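Local coordinates for protein monomethylamine methyltransferase mtmB1 (Methanosarcina barkeri, PDB 1NTH) that catalyses the transfer of the methyl group from monomethylamine to the corrinoid cofactor of its partner protein MtmC, a step in methanogenesis from methylamine, at residues A[5-10]-A[84-89]; A[386-391]-A[442-447]; A[215-220]-A[252-257]; A[298-303]-A[308-313]. One frame throughout, in Å; residues are numbered along the deposited sequence.

Interaction 1 of 4, residues A[5-10]-A[84-89]; sequences KSFDCY and VKYTED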
loop_
_atom_site.group_PDB
_atom_site.type_symbol
_atom_site.label_atom_id
_atom_site.label_comp_id
_atom_site.label_asym_id
_atom_site.label_seq_id
_atom_site.Cartn_x
_atom_site.Cartn_y
_atom_site.Cartn_z
ATOM N N LYS A 5 18.077 -11.238 29.825
ATOM C CA LYS A 5 17.225 -10.667 28.790
ATOM C C LYS A 5 16.228 -11.730 28.361
ATOM O O LYS A 5 16.473 -12.923 28.550
ATOM C CB LYS A 5 18.060 -10.232 27.579
ATOM C CG LYS A 5 18.765 -11.377 26.857
ATOM C CD LYS A 5 19.510 -10.900 25.612
ATOM C CE LYS A 5 18.561 -10.432 24.511
ATOM N NZ LYS A 5 17.699 -11.539 23.997
ATOM N N SER A 6 15.098 -11.308 27.801
ATOM C CA SER A 6 14.115 -12.277 27.341
ATOM C C SER A 6 14.830 -13.146 26.315
ATOM O O SER A 6 15.498 -12.641 25.413
ATOM C CB SER A 6 12.912 -11.576 26.707
ATOM O OG SER A 6 12.171 -10.868 27.689
ATOM N N PHE A 7 14.690 -14.456 26.461
ATOM C CA PHE A 7 15.354 -15.395 25.571
ATOM C C PHE A 7 14.833 -15.364 24.135
ATOM O O PHE A 7 13.633 -15.243 23.904
ATOM C CB PHE A 7 15.200 -16.812 26.126
ATOM C CG PHE A 7 16.049 -17.829 25.424
ATOM C CD1 PHE A 7 17.339 -18.099 25.869
ATOM C CD2 PHE A 7 15.572 -18.492 24.302
ATOM C CE1 PHE A 7 18.141 -19.018 25.198
ATOM C CE2 PHE A 7 16.365 -19.410 23.624
ATOM C CZ PHE A 7 17.654 -19.674 24.076
ATOM N N ASP A 8 15.747 -15.467 23.174
ATOM C CA ASP A 8 15.368 -15.505 21.765
ATOM C C ASP A 8 16.328 -16.383 20.964
ATOM O O ASP A 8 17.303 -16.912 21.508
ATOM C CB ASP A 8 15.291 -14.092 21.158
ATOM C CG ASP A 8 16.591 -13.321 21.271
ATOM O OD1 ASP A 8 17.670 -13.946 21.215
ATOM O OD2 ASP A 8 16.528 -12.076 21.398
ATOM N N CYS A 9 16.038 -16.542 19.676
ATOM C CA CYS A 9 16.846 -17.372 18.788
ATOM C C CYS A 9 18.325 -16.989 18.765
ATOM O O CYS A 9 19.185 -17.837 18.518
ATOM C CB CYS A 9 16.277 -17.326 17.363
ATOM S SG CYS A 9 16.115 -15.657 16.664
ATOM N N TYR A 10 18.623 -15.719 19.021
ATOM C CA TYR A 10 20.006 -15.265 19.019
ATOM C C TYR A 10 20.735 -15.825 20.233
ATOM O O TYR A 10 21.891 -16.244 20.132
ATOM C CB TYR A 10 20.060 -13.736 19.006
ATOM C CG TYR A 10 19.316 -13.156 17.826
ATOM C CD1 TYR A 10 18.032 -12.632 17.976
ATOM C CD2 TYR A 10 19.870 -13.190 16.549
ATOM C CE1 TYR A 10 17.314 -12.160 16.880
ATOM C CE2 TYR A 10 19.159 -12.719 15.442
ATOM C CZ TYR A 10 17.884 -12.209 15.616
ATOM O OH TYR A 10 17.173 -11.761 14.525
ATOM N N VAL A 84 21.693 -26.657 24.858
ATOM C CA VAL A 84 21.360 -25.303 25.281
ATOM C C VAL A 84 20.485 -25.398 26.525
ATOM O O VAL A 84 19.459 -26.079 26.521
ATOM C CB VAL A 84 20.588 -24.535 24.186
ATOM C CG1 VAL A 84 20.093 -23.202 24.737
ATOM C CG2 VAL A 84 21.493 -24.305 22.981
ATOM N N LYS A 85 20.898 -24.713 27.584
ATOM C CA LYS A 85 20.176 -24.713 28.851
ATOM C C LYS A 85 19.491 -23.380 29.127
ATOM O O LYS A 85 20.042 -22.321 28.836
ATOM C CB LYS A 85 21.149 -25.001 29.995
ATOM C CG LYS A 85 21.734 -26.406 30.014
ATOM C CD LYS A 85 20.793 -27.399 30.681
ATOM C CE LYS A 85 21.435 -28.777 30.779
ATOM N NZ LYS A 85 21.427 -29.311 32.168
ATOM N N TYR A 86 18.293 -23.451 29.697
ATOM C CA TYR A 86 17.525 -22.266 30.065
ATOM C C TYR A 86 17.553 -22.152 31.584
ATOM O O TYR A 86 17.874 -23.118 32.279
ATOM C CB TYR A 86 16.054 -22.409 29.664
ATOM C CG TYR A 86 15.789 -22.639 28.200
ATOM C CD1 TYR A 86 15.213 -23.829 27.758
ATOM C CD2 TYR A 86 16.079 -21.658 27.258
ATOM C CE1 TYR A 86 14.929 -24.033 26.414
ATOM C CE2 TYR A 86 15.800 -21.852 25.912
ATOM C CZ TYR A 86 15.226 -23.041 25.496
ATOM O OH TYR A 86 14.951 -23.236 24.164
ATOM N N THR A 87 17.216 -20.975 32.102
ATOM C CA THR A 87 17.131 -20.799 33.546
ATOM C C THR A 87 15.634 -20.759 33.832
ATOM O O THR A 87 14.830 -20.522 32.923
ATOM C CB THR A 87 17.762 -19.480 34.029
ATOM O OG1 THR A 87 17.004 -18.373 33.527
ATOM C CG2 THR A 87 19.208 -19.371 33.562
ATOM N N GLU A 88 15.256 -20.995 35.081
ATOM C CA GLU A 88 13.850 -20.989 35.458
ATOM C C GLU A 88 13.196 -19.643 35.169
ATOM O O GLU A 88 12.070 -19.587 34.677
ATOM C CB GLU A 88 13.699 -21.312 36.944
ATOM C CG GLU A 88 12.272 -21.611 37.356
ATOM C CD GLU A 88 12.148 -21.899 38.837
ATOM O OE1 GLU A 88 13.063 -22.544 39.391
ATOM O OE2 GLU A 88 11.134 -21.492 39.443
ATOM N N ASP A 89 13.903 -18.562 35.474
ATOM C CA ASP A 89 13.363 -17.229 35.247
ATOM C C ASP A 89 13.152 -16.926 33.769
ATOM O O ASP A 89 12.224 -16.203 33.410
ATOM C CB ASP A 89 14.267 -16.168 35.871
ATOM C CG ASP A 89 14.275 -16.233 37.385
ATOM O OD1 ASP A 89 13.199 -16.467 37.975
ATOM O OD2 ASP A 89 15.353 -16.035 37.985
#
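The aromatic pair of Phe7 and Tyr86 carries this buried contact. It is a T-shaped stack in which Tyr86 presents its edge to a face of Phe7, with the ring planes at 84° and the ring centroids 4.8 Å apart. Tyr86 CE2 does the touching, 3.4 Å from both Phe7 CE2 and Phe7 CZ and displaced toward the rim of that face. With CG of Phe7 anti to the backbone N (chi1 -170°), the phenyl ring reaches across to the second segment. A lighter apolar contact joins Phe7 CZ to Val84 CG1 at 4.3 Å.

The two segments lead into helices 9-18 and 88-95, peripheral to the TIM barrel, where the pair packs against helix 271-288 and Leu287 touches both rings. Tyr86 keeps its hydroxyl for Asn284 of that helix.

Within 5-10, Lys5 and Asp8 tie the chain to itself. Lys5 NZ donates to Ser6 O at 2.8 Å and forms a salt bridge with Asp8 OD2 at 2.9 Å, meeting this oxygen from above the carboxylate plane. Asp8 OD1 caps helix 9-18 through a weak bond from Tyr10 N, while Asp8 OD2 also pairs with Arg165 of a neighbouring subunit.

Interaction 2 of 4, residues A[386-391]-A[442-447]; sequences MGEVAR and QVYDGA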
loop_
_atom_site.group_PDB
_atom_site.type_symbol
_atom_site.label_atom_id
_atom_site.label_comp_id
_atom_site.label_asym_id
_atom_site.label_seq_id
_atom_site.Cartn_x
_atom_site.Cartn_y
_atom_site.Cartn_z
ATOM N N MET A 386 -13.973 -32.935 9.762
ATOM C CA MET A 386 -13.210 -32.415 10.890
ATOM C C MET A 386 -13.950 -31.214 11.480
ATOM O O MET A 386 -14.092 -31.095 12.698
ATOM C CB MET A 386 -11.804 -32.013 10.418
ATOM C CG MET A 386 -10.880 -31.484 11.505
ATOM S SD MET A 386 -9.206 -31.146 10.882
ATOM C CE MET A 386 -9.472 -29.620 9.974
ATOM N N GLY A 387 -14.445 -30.343 10.603
ATOM C CA GLY A 387 -15.165 -29.163 11.049
ATOM C C GLY A 387 -16.534 -29.440 11.647
ATOM O O GLY A 387 -16.890 -28.862 12.673
ATOM N N GLU A 388 -17.312 -30.314 11.013
ATOM C CA GLU A 388 -18.644 -30.635 11.528
ATOM C C GLU A 388 -18.556 -31.297 12.897
ATOM O O GLU A 388 -19.359 -31.021 13.789
ATOM C CB GLU A 388 -19.392 -31.561 10.567
ATOM C CG GLU A 388 -19.948 -30.860 9.342
ATOM C CD GLU A 388 -21.262 -31.464 8.882
ATOM O OE1 GLU A 388 -21.242 -32.527 8.225
ATOM O OE2 GLU A 388 -22.320 -30.875 9.198
ATOM N N VAL A 389 -17.574 -32.176 13.054
ATOM C CA VAL A 389 -17.382 -32.874 14.313
ATOM C C VAL A 389 -16.956 -31.896 15.405
ATOM O O VAL A 389 -17.359 -32.031 16.561
ATOM C CB VAL A 389 -16.339 -34.000 14.163
ATOM C CG1 VAL A 389 -15.996 -34.589 15.525
ATOM C CG2 VAL A 389 -16.896 -35.092 13.250
ATOM N N ALA A 390 -16.150 -30.901 15.038
ATOM C CA ALA A 390 -15.711 -29.907 16.011
ATOM C C ALA A 390 -16.924 -29.130 16.521
ATOM O O ALA A 390 -17.043 -28.856 17.715
ATOM C CB ALA A 390 -14.697 -28.952 15.377
ATOM N N ARG A 391 -17.826 -28.773 15.611
ATOM C CA ARG A 391 -19.027 -28.042 15.993
ATOM C C ARG A 391 -19.870 -28.886 16.947
ATOM O O ARG A 391 -20.362 -28.392 17.960
ATOM C CB ARG A 391 -19.865 -27.693 14.760
ATOM C CG ARG A 391 -21.119 -26.896 15.092
ATOM C CD ARG A 391 -22.016 -26.703 13.873
ATOM N NE ARG A 391 -22.596 -27.960 13.414
ATOM C CZ ARG A 391 -22.277 -28.561 12.272
ATOM N NH1 ARG A 391 -21.377 -28.021 11.463
ATOM N NH2 ARG A 391 -22.863 -29.704 11.940
ATOM N N GLN A 442 -21.842 -40.624 -0.075
ATOM C CA GLN A 442 -22.479 -41.757 0.591
ATOM C C GLN A 442 -21.600 -42.263 1.731
ATOM O O GLN A 442 -22.100 -42.612 2.801
ATOM C CB GLN A 442 -22.739 -42.887 -0.408
ATOM C CG GLN A 442 -23.813 -42.575 -1.442
ATOM C CD GLN A 442 -23.990 -43.692 -2.456
ATOM O OE1 GLN A 442 -23.627 -44.839 -2.203
ATOM N NE2 GLN A 442 -24.566 -43.361 -3.608
ATOM N N VAL A 443 -20.292 -42.302 1.497
ATOM C CA VAL A 443 -19.345 -42.747 2.514
ATOM C C VAL A 443 -19.408 -41.778 3.692
ATOM O O VAL A 443 -19.410 -42.187 4.853
ATOM C CB VAL A 443 -17.901 -42.779 1.957
ATOM C CG1 VAL A 443 -16.906 -43.036 3.079
ATOM C CG2 VAL A 443 -17.778 -43.863 0.898
ATOM N N TYR A 444 -19.465 -40.488 3.379
ATOM C CA TYR A 444 -19.535 -39.441 4.393
ATOM C C TYR A 444 -20.785 -39.642 5.251
ATOM O O TYR A 444 -20.721 -39.595 6.479
ATOM C CB TYR A 444 -19.586 -38.066 3.717
ATOM C CG TYR A 444 -19.437 -36.883 4.654
ATOM C CD1 TYR A 444 -18.189 -36.293 4.871
ATOM C CD2 TYR A 444 -20.544 -36.340 5.303
ATOM C CE1 TYR A 444 -18.051 -35.183 5.710
ATOM C CE2 TYR A 444 -20.417 -35.232 6.146
ATOM C CZ TYR A 444 -19.168 -34.659 6.341
ATOM O OH TYR A 444 -19.046 -33.555 7.157
ATOM N N ASP A 445 -21.924 -39.868 4.602
ATOM C CA ASP A 445 -23.173 -40.072 5.328
ATOM C C ASP A 445 -23.084 -41.268 6.266
ATOM O O ASP A 445 -23.562 -41.213 7.399
ATOM C CB ASP A 445 -24.340 -40.283 4.362
ATOM C CG ASP A 445 -24.658 -39.046 3.558
ATOM O OD1 ASP A 445 -24.468 -37.932 4.090
ATOM O OD2 ASP A 445 -25.112 -39.185 2.403
ATOM N N GLY A 446 -22.475 -42.347 5.788
ATOM C CA GLY A 446 -22.342 -43.536 6.606
ATOM C C GLY A 446 -21.548 -43.278 7.869
ATOM O O GLY A 446 -21.923 -43.726 8.954
ATOM N N ALA A 447 -20.444 -42.551 7.728
ATOM C CA ALA A 447 -19.591 -42.237 8.869
ATOM C C ALA A 447 -20.317 -41.319 9.847
ATOM O O ALA A 447 -20.251 -41.510 11.062
ATOM C CB ALA A 447 -18.302 -41.577 8.386
#
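Tyr444 reaches over to helix 380-393, its ring lying against Met381, Arg384 and Met385, although the two backbones stay well apart: Tyr444 CA and Glu388 CA are 11.4 Å from each other, and these two side chains alone make the contact between 386-391 and 442-447. The tyrosine CG stands anti to the backbone N (chi1 -171°), which sends the long ring across. Tyr444 OH donates to Glu388 OE1 at 2.6 Å, a short bond that uses the anti lone pair of the carboxylate oxygen. The carboxylate lies only 13° from the plane of the phenol ring, with OE1 at the ring's edge. Further along the segment, Asp445 turns to another partner and accepts from the backbone N of Thr2 of a neighbouring subunit.

The other carboxylate oxygen is held by arginines. Arg391 NH2, one turn on from Glu388, reaches Glu388 OE2 at 3.0 Å in a nearly straight salt bridge (171°), and Arg448, on the same helix as Tyr444, pairs with OE2 as well. With Glu388 replaced by an alanine, the buried Tyr444 hydroxyl would probably lose its acceptor and each arginine one carboxylate partner, Arg391 still being paired to Glu152. The arrangement is a buried interhelical tyrosine-to-carboxylate hydrogen bond, joining the C-terminal helix 438-454 to helix 380-393 of the TIM-barrel subunit.

Interaction 3 of 4, residues A[215-220]-A[252-257]; sequences SADCTG and NSDIIM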
loop_
_atom_site.group_PDB
_atom_site.type_symbol
_atom_site.label_atom_id
_atom_site.label_comp_id
_atom_site.label_asym_id
_atom_site.label_seq_id
_atom_site.Cartn_x
_atom_site.Cartn_y
_atom_site.Cartn_z
ATOM N N SER A 215 12.584 -17.662 1.512
ATOM C CA SER A 215 12.165 -17.027 0.262
ATOM C C SER A 215 10.647 -16.986 0.089
ATOM O O SER A 215 10.148 -16.304 -0.804
ATOM C CB SER A 215 12.765 -17.764 -0.940
ATOM O OG SER A 215 12.100 -18.998 -1.164
ATOM N N ALA A 216 9.919 -17.697 0.948
ATOM C CA ALA A 216 8.461 -17.777 0.845
ATOM C C ALA A 216 7.669 -16.481 1.010
ATOM O O ALA A 216 6.596 -16.344 0.417
ATOM C CB ALA A 216 7.933 -18.832 1.814
ATOM N N ASP A 217 8.152 -15.545 1.823
ATOM C CA ASP A 217 7.432 -14.278 1.982
ATOM C C ASP A 217 7.615 -13.480 0.695
ATOM O O ASP A 217 8.734 -13.127 0.337
ATOM C CB ASP A 217 7.981 -13.462 3.162
ATOM C CG ASP A 217 7.390 -13.882 4.500
ATOM O OD1 ASP A 217 6.391 -14.628 4.510
ATOM O OD2 ASP A 217 7.918 -13.448 5.548
ATOM N N CYS A 218 6.521 -13.201 -0.003
ATOM C CA CYS A 218 6.605 -12.451 -1.252
ATOM C C CYS A 218 5.252 -11.886 -1.651
ATOM O O CYS A 218 4.215 -12.304 -1.132
ATOM C CB CYS A 218 7.129 -13.350 -2.378
ATOM S SG CYS A 218 6.076 -14.768 -2.758
ATOM N N THR A 219 5.271 -10.931 -2.576
ATOM C CA THR A 219 4.037 -10.319 -3.046
ATOM C C THR A 219 3.168 -11.380 -3.697
ATOM O O THR A 219 3.624 -12.115 -4.576
ATOM C CB THR A 219 4.321 -9.206 -4.068
ATOM O OG1 THR A 219 5.079 -8.169 -3.436
ATOM C CG2 THR A 219 3.020 -8.620 -4.596
ATOM N N GLY A 220 1.917 -11.461 -3.256
ATOM C CA GLY A 220 1.002 -12.445 -3.801
ATOM C C GLY A 220 1.123 -13.781 -3.098
ATOM O O GLY A 220 0.265 -14.654 -3.250
ATOM N N ASN A 252 10.259 -9.948 10.049
ATOM C CA ASN A 252 9.206 -9.560 9.106
ATOM C C ASN A 252 7.856 -9.370 9.811
ATOM O O ASN A 252 6.841 -9.116 9.161
ATOM C CB ASN A 252 9.051 -10.627 8.009
ATOM C CG ASN A 252 10.072 -10.481 6.883
ATOM O OD1 ASN A 252 11.015 -9.699 6.975
ATOM N ND2 ASN A 252 9.884 -11.252 5.814
ATOM N N SER A 253 7.845 -9.503 11.134
ATOM C CA SER A 253 6.615 -9.366 11.918
ATOM C C SER A 253 5.580 -10.416 11.489
ATOM O O SER A 253 4.378 -10.150 11.460
ATOM C CB SER A 253 6.028 -7.953 11.757
ATOM O OG SER A 253 5.148 -7.635 12.831
ATOM N N ASP A 254 6.061 -11.612 11.158
ATOM C CA ASP A 254 5.192 -12.711 10.738
ATOM C C ASP A 254 4.598 -13.480 11.915
ATOM O O ASP A 254 5.239 -13.638 12.957
ATOM C CB ASP A 254 5.966 -13.743 9.898
ATOM C CG ASP A 254 6.351 -13.241 8.526
ATOM O OD1 ASP A 254 5.590 -12.450 7.931
ATOM O OD2 ASP A 254 7.412 -13.671 8.023
ATOM N N ILE A 255 3.370 -13.966 11.748
ATOM C CA ILE A 255 2.753 -14.796 12.778
ATOM C C ILE A 255 3.551 -16.093 12.694
ATOM O O ILE A 255 3.687 -16.673 11.612
ATOM C CB ILE A 255 1.267 -15.083 12.458
ATOM C CG1 ILE A 255 0.436 -13.811 12.645
ATOM C CG2 ILE A 255 0.750 -16.210 13.351
ATOM C CD1 ILE A 255 0.457 -13.257 14.050
ATOM N N ILE A 256 4.085 -16.541 13.826
ATOM C CA ILE A 256 4.905 -17.748 13.852
ATOM C C ILE A 256 4.218 -18.965 14.452
ATOM O O ILE A 256 3.677 -18.906 15.558
ATOM C CB ILE A 256 6.215 -17.498 14.642
ATOM C CG1 ILE A 256 7.056 -16.435 13.929
ATOM C CG2 ILE A 256 7.003 -18.799 14.788
ATOM C CD1 ILE A 256 8.303 -16.025 14.692
ATOM N N MET A 257 4.238 -20.066 13.706
ATOM C CA MET A 257 3.671 -21.320 14.184
ATOM C C MET A 257 4.816 -22.306 14.375
ATOM O O MET A 257 5.421 -22.762 13.405
ATOM C CB MET A 257 2.669 -21.910 13.187
ATOM C CG MET A 257 2.061 -23.227 13.687
ATOM S SD MET A 257 1.449 -24.306 12.377
ATOM C CE MET A 257 3.000 -25.046 11.830
#
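Asp217 has the most surface covered here, and one atom of it, OD2, meets both partners in the second segment. Asn252 ND2 donates to Asp217 OD2 at 3.0 Å with an N-H...O angle of 165°. The acceptor lies almost in the amide plane of Asn252, and the bond uses the anti lone pair of OD2. The two flat groups are nearly coplanar. The other end of the amide is engaged across a subunit interface, where Asn252 OD1 accepts from Lys181 of a neighbouring subunit, so both polar atoms of the asparagine have partners and the rotation of its amide is fixed.

Asp254 comes to the same oxygen in a different attitude. Asp254 OD2 lies only 2.5 Å from Asp217 OD2, a separation that suggests one of the acids is probably protonated, while the carboxylate planes stand at 72° to each other. CG of Asp254 sits anti to the carbonyl carbon (chi1 -71°), a torsion that turns the acid toward the loop. His228 of the adjacent strand 227-231 touches both acids, and His248 of helix 240-251 lies against Asp217.

The backbone between the two partners changes direction at Ser253, where a Schellman motif ends helix 240-251 before the chain enters strand 255-259. The contact therefore ties the loop after helix 210-214 to the helix-to-strand turn of a beta-alpha-beta crossover, at the N-terminal end of a parallel strand of the TIM barrel.

Interaction 4 of 4, residues A[298-303]-A[308-313]; sequences PVHIRW and TRETLM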
loop_
_atom_site.group_PDB
_atom_site.type_symbol
_atom_site.label_atom_id
_atom_site.label_comp_id
_atom_site.label_asym_id
_atom_site.label_seq_id
_atom_site.Cartn_x
_atom_site.Cartn_y
_atom_site.Cartn_z
ATOM N N PRO A 298 1.141 -35.599 18.156
ATOM C CA PRO A 298 1.705 -36.849 18.683
ATOM C C PRO A 298 1.467 -37.965 17.677
ATOM O O PRO A 298 0.350 -38.141 17.200
ATOM C CB PRO A 298 0.922 -37.067 19.977
ATOM C CG PRO A 298 0.507 -35.672 20.375
ATOM C CD PRO A 298 0.093 -35.084 19.051
ATOM N N VAL A 299 2.510 -38.723 17.357
ATOM C CA VAL A 299 2.364 -39.791 16.379
ATOM C C VAL A 299 2.830 -41.142 16.920
ATOM O O VAL A 299 3.778 -41.218 17.701
ATOM C CB VAL A 299 3.137 -39.435 15.088
ATOM C CG1 VAL A 299 4.612 -39.267 15.395
ATOM C CG2 VAL A 299 2.912 -40.497 14.032
ATOM N N HIS A 300 2.149 -42.203 16.496
ATOM C CA HIS A 300 2.466 -43.562 16.936
ATOM C C HIS A 300 3.705 -44.071 16.202
ATOM O O HIS A 300 3.747 -44.075 14.975
ATOM C CB HIS A 300 1.270 -44.476 16.660
ATOM C CG HIS A 300 1.307 -45.770 17.410
ATOM N ND1 HIS A 300 2.214 -46.769 17.129
ATOM C CD2 HIS A 300 0.546 -46.227 18.431
ATOM C CE1 HIS A 300 2.010 -47.788 17.946
ATOM N NE2 HIS A 300 1.002 -47.485 18.746
ATOM N N ILE A 301 4.713 -44.498 16.959
ATOM C CA ILE A 301 5.954 -44.974 16.358
ATOM C C ILE A 301 5.753 -46.064 15.305
ATOM O O ILE A 301 6.489 -46.121 14.320
ATOM C CB ILE A 301 6.937 -45.492 17.435
ATOM C CG1 ILE A 301 8.303 -45.762 16.796
ATOM C CG2 ILE A 301 6.388 -46.756 18.088
ATOM C CD1 ILE A 301 9.407 -46.025 17.793
ATOM N N ARG A 302 4.753 -46.917 15.498
ATOM C CA ARG A 302 4.505 -47.992 14.544
ATOM C C ARG A 302 3.518 -47.640 13.438
ATOM O O ARG A 302 3.804 -47.830 12.257
ATOM C CB ARG A 302 3.995 -49.239 15.269
ATOM C CG ARG A 302 3.733 -50.413 14.335
ATOM C CD ARG A 302 3.114 -51.595 15.064
ATOM N NE ARG A 302 2.920 -52.734 14.170
ATOM C CZ ARG A 302 2.364 -53.887 14.531
ATOM N NH1 ARG A 302 1.940 -54.063 15.775
ATOM N NH2 ARG A 302 2.233 -54.865 13.646
ATOM N N TRP A 303 2.359 -47.122 13.825
ATOM C CA TRP A 303 1.314 -46.797 12.867
ATOM C C TRP A 303 1.499 -45.481 12.116
ATOM O O TRP A 303 0.936 -45.298 11.037
ATOM C CB TRP A 303 -0.037 -46.814 13.579
ATOM C CG TRP A 303 -0.284 -48.101 14.322
ATOM C CD1 TRP A 303 -0.587 -48.236 15.646
ATOM C CD2 TRP A 303 -0.259 -49.427 13.778
ATOM N NE1 TRP A 303 -0.753 -49.565 15.961
ATOM C CE2 TRP A 303 -0.559 -50.318 14.833
ATOM C CE3 TRP A 303 -0.014 -49.950 12.500
ATOM C CZ2 TRP A 303 -0.620 -51.705 14.652
ATOM C CZ3 TRP A 303 -0.075 -51.333 12.318
ATOM C CH2 TRP A 303 -0.377 -52.192 13.391
ATOM N N THR A 308 -4.372 -42.592 17.213
ATOM C CA THR A 308 -4.428 -43.879 17.893
ATOM C C THR A 308 -4.843 -43.532 19.317
ATOM O O THR A 308 -4.777 -42.367 19.723
ATOM C CB THR A 308 -3.056 -44.594 17.922
ATOM O OG1 THR A 308 -2.143 -43.852 18.737
ATOM C CG2 THR A 308 -2.495 -44.735 16.514
ATOM N N ARG A 309 -5.280 -44.528 20.076
ATOM C CA ARG A 309 -5.703 -44.287 21.447
ATOM C C ARG A 309 -4.623 -43.558 22.245
ATOM O O ARG A 309 -4.914 -42.602 22.965
ATOM C CB ARG A 309 -6.054 -45.616 22.123
ATOM C CG ARG A 309 -6.555 -45.492 23.557
ATOM C CD ARG A 309 -7.009 -46.858 24.075
ATOM N NE ARG A 309 -8.169 -47.360 23.342
ATOM C CZ ARG A 309 -9.433 -47.093 23.659
ATOM N NH1 ARG A 309 -9.712 -46.328 24.707
ATOM N NH2 ARG A 309 -10.422 -47.582 22.921
ATOM N N GLU A 310 -3.377 -43.997 22.105
ATOM C CA GLU A 310 -2.276 -43.386 22.837
ATOM C C GLU A 310 -1.982 -41.941 22.447
ATOM O O GLU A 310 -1.822 -41.087 23.317
ATOM C CB GLU A 310 -1.003 -44.222 22.683
ATOM C CG GLU A 310 -1.134 -45.639 23.228
ATOM C CD GLU A 310 -1.545 -46.653 22.174
ATOM O OE1 GLU A 310 -2.070 -46.256 21.110
ATOM O OE2 GLU A 310 -1.349 -47.863 22.419
ATOM N N THR A 311 -1.914 -41.669 21.147
ATOM C CA THR A 311 -1.618 -40.318 20.678
ATOM C C THR A 311 -2.749 -39.334 20.982
ATOM O O THR A 311 -2.500 -38.149 21.216
ATOM C CB THR A 311 -1.293 -40.306 19.163
ATOM O OG1 THR A 311 -2.367 -40.898 18.428
ATOM C CG2 THR A 311 -0.010 -41.086 18.892
ATOM N N LEU A 312 -3.989 -39.813 20.980
ATOM C CA LEU A 312 -5.114 -38.941 21.302
ATOM C C LEU A 312 -5.036 -38.570 22.784
ATOM O O LEU A 312 -5.294 -37.428 23.162
ATOM C CB LEU A 312 -6.446 -39.633 20.989
ATOM C CG LEU A 312 -6.759 -39.828 19.498
ATOM C CD1 LEU A 312 -8.039 -40.635 19.337
ATOM C CD2 LEU A 312 -6.902 -38.462 18.815
ATOM N N MET A 313 -4.662 -39.534 23.625
ATOM C CA MET A 313 -4.531 -39.273 25.057
ATOM C C MET A 313 -3.406 -38.276 25.318
ATOM O O MET A 313 -3.535 -37.386 26.158
ATOM C CB MET A 313 -4.253 -40.576 25.813
ATOM C CG MET A 313 -5.444 -41.517 25.866
ATOM S SD MET A 313 -5.008 -43.115 26.585
ATOM C CE MET A 313 -4.745 -42.663 28.293
HETATM O O HOH W 1 0.024 -49.305 20.789
#
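Pro298 packs its ring against the first turn of helix 309-325, with Pro298 CB 4.0 Å from Thr311 CB. Pro298 O is buried 3.4 Å from Thr311 CB and finds no hydrogen-bonding partner in the model. After Val299, whose carbonyl carbon lies against the Thr311 methyl, comes His300, with its backbone N 3.4 Å from Thr311 CG2.

The imidazole of His300 is ringed by polar neighbours near its plane. His300 CD2 faces Thr308 OG1 at 3.6 Å and Glu310 OE1 at 3.7 Å, while ND1 accepts from Arg302 N. A water joins His300 NE2, at 2.9 Å, to Glu310 OE2, to which it donates. The histidine CG is anti to its own N (chi1 -163°), which carries the ring over toward the start of the helix. An alanine in place of His300 is likely to strand the water with one protein partner fewer and leave Arg302 N without its acceptor. Trp303 closes the segment: Trp303 CD1 lies over the centre of the imidazole and also approaches Thr308 CG2 at 4.1 Å.

In the barrel's beta-alpha-beta unit, this is where strand 293-300 gives way to helix 309-325. With no direct hydrogen bond between the two segments, the join relies on van der Waals contact at Thr311 and Thr308 and on one water bridge: His300 ND1 is engaged as an acceptor within its own segment, and NE2 reaches Glu310 only through water.

The four contacts are separate sites spread over one TIM-barrel subunit, and no two touch. Interactions 3 and 4 are related through the fold, since strands 255-259 and 293-300 are neighbours in the barrel sheet; even so, their centres lie 32 Å apart. In TIM barrels the active site generally lies at the C-terminal ends of the strands; interaction 4 sits at that end of strand 293-300, interaction 3 at the N-terminal end of strand 255-259. Interactions 1 and 3 approach most closely, about 8 Å between nearest atoms, and share a neighbouring subunit. Interaction 2, its centre 44 Å from that of interaction 1, borders a different copy, whereas no other chain touches interaction 4.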